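Local coordinates for UDP-N-acetylglucosamine 2-epimerase (Methanocaldococcus jannaschii, PDB 4NES), which probably catalyses the reversible epimerisation at C-2 that interconverts UDP-N-acetylglucosamine and UDP-N-acetylmannosamine, at residues A[31-36]-A[56-62]; A[115-121]-A[133-137]. All blocks are in the same frame, centred on the assembly; numbering follows the deposited sequence.

Interaction 1 (A[31-36]-A[56-62])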
# COMPACT_ATOMS: atom_id res chain seq x y z
N HIS A 31 -1.69 15.65 18.98
CA HIS A 31 -2.38 16.65 18.18
C HIS A 31 -2.98 16.00 16.95
O HIS A 31 -2.69 14.83 16.66
CB HIS A 31 -1.44 17.80 17.78
CG HIS A 31 -1.24 18.82 18.87
ND1 HIS A 31 -0.13 18.83 19.68
CD2 HIS A 31 -2.03 19.84 19.29
CE1 HIS A 31 -0.23 19.83 20.55
NE2 HIS A 31 -1.37 20.45 20.33
N ILE A 32 -3.79 16.76 16.24
CA ILE A 32 -4.50 16.27 15.06
C ILE A 32 -3.93 16.92 13.82
O ILE A 32 -3.76 18.15 13.76
CB ILE A 32 -6.00 16.58 15.14
CG1 ILE A 32 -6.63 15.92 16.37
CG2 ILE A 32 -6.72 16.15 13.85
CD1 ILE A 32 -8.06 16.37 16.64
N ILE A 33 -3.65 16.09 12.82
CA ILE A 33 -3.36 16.54 11.47
C ILE A 33 -4.60 16.24 10.62
O ILE A 33 -5.00 15.08 10.47
CB ILE A 33 -2.16 15.80 10.86
CG1 ILE A 33 -0.89 16.03 11.70
CG2 ILE A 33 -1.94 16.22 9.41
CD1 ILE A 33 0.26 15.10 11.30
N HIS A 34 -5.21 17.29 10.09
CA HIS A 34 -6.41 17.15 9.26
C HIS A 34 -6.00 17.33 7.80
O HIS A 34 -5.41 18.35 7.44
CB HIS A 34 -7.40 18.25 9.68
CG HIS A 34 -8.83 18.00 9.28
ND1 HIS A 34 -9.19 17.28 8.15
CD2 HIS A 34 -9.98 18.39 9.85
CE1 HIS A 34 -10.50 17.24 8.06
NE2 HIS A 34 -11.02 17.91 9.08
N THR A 35 -6.28 16.34 6.95
CA THR A 35 -5.97 16.50 5.53
C THR A 35 -6.98 17.40 4.84
O THR A 35 -6.75 17.86 3.71
CB THR A 35 -5.99 15.16 4.78
OG1 THR A 35 -7.30 14.58 4.92
CG2 THR A 35 -4.94 14.22 5.34
N ASN A 36 -8.12 17.62 5.50
CA ASN A 36 -9.22 18.38 4.93
C ASN A 36 -9.71 17.74 3.64
O ASN A 36 -10.11 18.44 2.71
CB ASN A 36 -8.86 19.86 4.73
CG ASN A 36 -8.19 20.46 5.94
OD1 ASN A 36 -7.01 20.79 5.89
ND2 ASN A 36 -8.93 20.62 7.04
N PRO A 56 -7.61 21.10 14.84
CA PRO A 56 -6.38 20.47 14.35
C PRO A 56 -5.20 21.43 14.44
O PRO A 56 -5.36 22.64 14.25
CB PRO A 56 -6.70 20.19 12.89
CG PRO A 56 -8.18 19.99 12.86
CD PRO A 56 -8.71 21.00 13.86
N LYS A 57 -4.01 20.90 14.72
CA LYS A 57 -2.80 21.71 14.70
C LYS A 57 -2.39 22.01 13.26
O LYS A 57 -1.84 23.08 12.97
CB LYS A 57 -1.67 21.00 15.45
CG LYS A 57 -0.42 21.85 15.59
CD LYS A 57 0.61 21.18 16.47
CE LYS A 57 1.88 22.01 16.52
NZ LYS A 57 2.83 21.51 17.56
N TYR A 58 -2.65 21.06 12.36
CA TYR A 58 -2.33 21.22 10.95
C TYR A 58 -3.55 20.96 10.10
O TYR A 58 -4.29 20.00 10.32
CB TYR A 58 -1.21 20.25 10.52
CG TYR A 58 0.12 20.60 11.14
CD1 TYR A 58 0.96 21.51 10.53
CD2 TYR A 58 0.53 20.02 12.33
CE1 TYR A 58 2.18 21.85 11.09
CE2 TYR A 58 1.75 20.35 12.90
CZ TYR A 58 2.57 21.27 12.27
OH TYR A 58 3.78 21.61 12.83
N ASN A 59 -3.77 21.84 9.12
CA ASN A 59 -4.77 21.65 8.08
C ASN A 59 -4.06 21.65 6.74
O ASN A 59 -3.44 22.65 6.37
CB ASN A 59 -5.81 22.77 8.14
CG ASN A 59 -6.66 22.70 9.37
OD1 ASN A 59 -7.59 21.91 9.46
ND2 ASN A 59 -6.36 23.57 10.34
N LEU A 60 -4.12 20.54 6.03
CA LEU A 60 -3.34 20.40 4.80
C LEU A 60 -4.09 20.88 3.56
O LEU A 60 -3.48 21.10 2.51
CB LEU A 60 -2.88 18.94 4.62
CG LEU A 60 -2.18 18.34 5.85
CD1 LEU A 60 -1.66 16.95 5.55
CD2 LEU A 60 -1.06 19.24 6.34
N ASN A 61 -5.41 21.05 3.69
CA ASN A 61 -6.24 21.63 2.63
C ASN A 61 -6.17 20.87 1.30
O ASN A 61 -6.13 21.48 0.23
CB ASN A 61 -5.87 23.10 2.41
CG ASN A 61 -5.95 23.92 3.69
OD1 ASN A 61 -4.98 24.59 4.06
ND2 ASN A 61 -7.08 23.86 4.36
N ILE A 62 -6.16 19.54 1.37
CA ILE A 62 -6.03 18.71 0.17
C ILE A 62 -7.33 18.68 -0.63
O ILE A 62 -7.34 18.85 -1.85
CB ILE A 62 -5.64 17.27 0.53
CG1 ILE A 62 -4.36 17.23 1.37
CG2 ILE A 62 -5.48 16.43 -0.74
CD1 ILE A 62 -3.17 17.86 0.69
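Asn36 stretches its amide across to Asn59 and Asn61 and has more surface buried here than any other residue of the contact. OD1 takes the backbone N-H of Asn61 on a lone pair, in the carbonyl plane, at 2.7 Å from Asn61 N. The other end works as donor: Asn36 ND2 gives an almost straight bond (175°) to Asn59 OD1 at 3.1 Å, the two amides lying nearly coplanar. Gripped at both ends, the Asn36 amide has its rotation fixed.

At the start of the pairing, Pro56 and Lys57 contribute packing instead. Pro56 CG approaches the His34 ring at its edge and sits 3.7 Å from His34 CB, while Pro56 CB touches the CG2 branch of Ile32. With CG anti to the backbone N (chi1 -174°) and the chain extended beyond it, Lys57 lays CD over one face of the His31 ring, a CH-pi contact 4.0 Å from the centroid. Its backbone N donates to Ile32 O at 2.9 Å.

Between these ends run two parallel bridges, Ile33 with Tyr58 and His34 with Asn59. Strand 58-59 is one of the two edge strands of the sheet within this chain, added through the crossover helix 45-50. Strand 3-7 pairs with strand 30-34 on its other side, and helix 67-85 covers Ile33, Tyr58 and Leu60 through Val81 and Ile78.

Interaction 2 (A[115-121]-A[133-137]); sequences HVEAGLR and RVLTD
His115 and Asp137 join strand 112-116 to helix 128-138 in a beta-alpha-beta unit of the Rossmann-like domain to which they belong, one of the two that make up a GT-B enzyme. The charged and polar bonds converge on the Asp137 carboxylate, whose oxygens have divided the work. OD1 accepts from His115 ND1 at 2.6 Å, met nearly along its C-O axis and in the ring plane, a His-carboxylate hydrogen bond. OD2 is gripped by three donors: Gly119 N at 3.0 Å, and both NH1 and NH2 of Arg121, each 2.9 Å from this single oxygen in an end-on salt bridge with guanidinium and carboxylate nearly coplanar. An alanine in place of Asp137 would probably leave the N-H groups of His115 and Gly119 without their acceptor and strip Arg121 of one carboxylate mate, although Glu157 still holds its NE.

A second meeting point is Leu120 O, which takes Arg121 NH1 from above its carbonyl plane and, weakly, Arg133 NH1. The two arginines slide past each other in opposite directions, and the closeness of their charges is probably eased by Asp137 on one and by Asp95 and Glu130 on the other.

Methyl groups cover the flat faces. Thr136 has OG1 turned back to Asn132 O, and its CG2 makes a CH-pi contact over the centre of the His115 ring, 3.5 Å from the centroid. Val134 CG2 covers one face of the Arg121 guanidinium, and Val134 also packs on His138 of the second subunit.

Water forms the last link: bent at chi3 (-47°), Arg133 points NE at a water 2.8 Å away. Glu117 OE2 is held in a salt bridge by Lys15, while the water donates to Glu117 O and, at 2.7 Å, to Glu117 OE1.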
# COMPACT_ATOMS: atom_id res chain seq x y z
N HIS A 115 -3.63 1.37 13.60
CA HIS A 115 -4.80 1.38 12.75
C HIS A 115 -6.04 1.00 13.55
O HIS A 115 -6.18 -0.14 14.00
CB HIS A 115 -4.62 0.40 11.58
CG HIS A 115 -5.69 0.51 10.55
ND1 HIS A 115 -5.99 -0.53 9.68
CD2 HIS A 115 -6.53 1.52 10.22
CE1 HIS A 115 -6.96 -0.16 8.88
NE2 HIS A 115 -7.32 1.08 9.18
N VAL A 116 -6.93 1.98 13.70
CA VAL A 116 -8.19 1.79 14.40
C VAL A 116 -9.21 1.27 13.39
O VAL A 116 -9.35 1.84 12.30
CB VAL A 116 -8.65 3.11 15.02
CG1 VAL A 116 -10.00 2.95 15.74
CG2 VAL A 116 -7.59 3.65 15.97
N GLU A 117 -9.89 0.18 13.74
CA GLU A 117 -10.84 -0.52 12.87
C GLU A 117 -10.08 -1.30 11.78
O GLU A 117 -10.30 -1.14 10.58
CB GLU A 117 -11.91 0.42 12.29
CG GLU A 117 -13.15 -0.30 11.79
CD GLU A 117 -14.12 0.64 11.10
OE1 GLU A 117 -13.86 1.05 9.95
OE2 GLU A 117 -15.14 0.97 11.73
N ALA A 118 -9.19 -2.16 12.25
CA ALA A 118 -8.34 -2.98 11.42
C ALA A 118 -9.00 -4.33 11.12
O ALA A 118 -9.72 -4.86 11.93
CB ALA A 118 -7.01 -3.20 12.13
N GLY A 119 -8.72 -4.88 9.94
CA GLY A 119 -9.08 -6.25 9.65
C GLY A 119 -10.44 -6.46 9.02
O GLY A 119 -10.81 -7.59 8.72
N LEU A 120 -11.21 -5.39 8.84
CA LEU A 120 -12.50 -5.54 8.16
C LEU A 120 -12.26 -5.91 6.70
O LEU A 120 -11.35 -5.37 6.05
CB LEU A 120 -13.32 -4.25 8.24
CG LEU A 120 -13.97 -3.89 9.58
CD1 LEU A 120 -12.97 -3.70 10.68
CD2 LEU A 120 -14.81 -2.63 9.41
N ARG A 121 -13.03 -6.86 6.18
CA ARG A 121 -12.89 -7.27 4.78
C ARG A 121 -14.24 -7.49 4.12
O ARG A 121 -15.09 -8.22 4.65
CB ARG A 121 -12.07 -8.57 4.68
CG ARG A 121 -10.63 -8.49 5.22
CD ARG A 121 -9.74 -7.66 4.30
NE ARG A 121 -8.36 -7.64 4.77
CZ ARG A 121 -7.85 -6.71 5.57
NH1 ARG A 121 -8.60 -5.71 6.02
NH2 ARG A 121 -6.57 -6.79 5.94
N ARG A 133 -7.78 -0.33 3.23
CA ARG A 133 -7.73 -1.02 4.51
C ARG A 133 -6.73 -2.17 4.50
O ARG A 133 -6.00 -2.35 5.47
CB ARG A 133 -9.12 -1.51 4.91
CG ARG A 133 -9.28 -1.78 6.40
CD ARG A 133 -10.65 -2.37 6.73
NE ARG A 133 -11.75 -1.64 6.09
CZ ARG A 133 -12.35 -2.04 4.97
NH1 ARG A 133 -11.98 -3.17 4.38
NH2 ARG A 133 -13.33 -1.32 4.43
N VAL A 134 -6.71 -2.95 3.42
CA VAL A 134 -5.77 -4.06 3.31
C VAL A 134 -4.33 -3.54 3.35
O VAL A 134 -3.51 -4.03 4.13
CB VAL A 134 -6.00 -4.88 2.03
CG1 VAL A 134 -4.85 -5.88 1.81
CG2 VAL A 134 -7.33 -5.62 2.08
N LEU A 135 -4.03 -2.52 2.55
CA LEU A 135 -2.67 -1.99 2.52
C LEU A 135 -2.26 -1.42 3.87
O LEU A 135 -1.17 -1.69 4.37
CB LEU A 135 -2.55 -0.92 1.43
CG LEU A 135 -2.75 -1.44 0.00
CD1 LEU A 135 -2.45 -0.34 -0.99
CD2 LEU A 135 -1.88 -2.66 -0.28
N THR A 136 -3.16 -0.66 4.48
CA THR A 136 -2.88 -0.06 5.78
C THR A 136 -2.61 -1.14 6.83
O THR A 136 -1.67 -1.02 7.62
CB THR A 136 -4.03 0.84 6.23
OG1 THR A 136 -4.15 1.94 5.33
CG2 THR A 136 -3.77 1.38 7.62
N ASP A 137 -3.43 -2.19 6.83
CA ASP A 137 -3.25 -3.27 7.80
C ASP A 137 -1.85 -3.87 7.68
O ASP A 137 -1.23 -4.23 8.69
CB ASP A 137 -4.32 -4.37 7.64
CG ASP A 137 -5.67 -3.96 8.20
OD1 ASP A 137 -5.73 -3.03 9.03
OD2 ASP A 137 -6.68 -4.59 7.82
O HOH W 1 -12.02 0.03 8.26

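Overall arrangement
Both contacts belong to beta-alpha-beta units of one parallel sheet, and together they illustrate how chemistry follows position. Interaction 1 builds the sheet's margin by strand pairing, is partly exposed, and relies on backbone bonds framed by neutral amides and a proline. Interaction 2, its centre about 22 Å away, joins a strand end to the helix that follows; it is wholly buried, and its bonds run largely through charged side chains converging on one carboxylate. The two do not touch, their nearest atoms being about 12 Å apart. Interaction 2 also borders the second subunit, whereas no other chain of the assembly meets interaction 1; each comes within about 8 Å of bound UDP-N-acetylglucosamine.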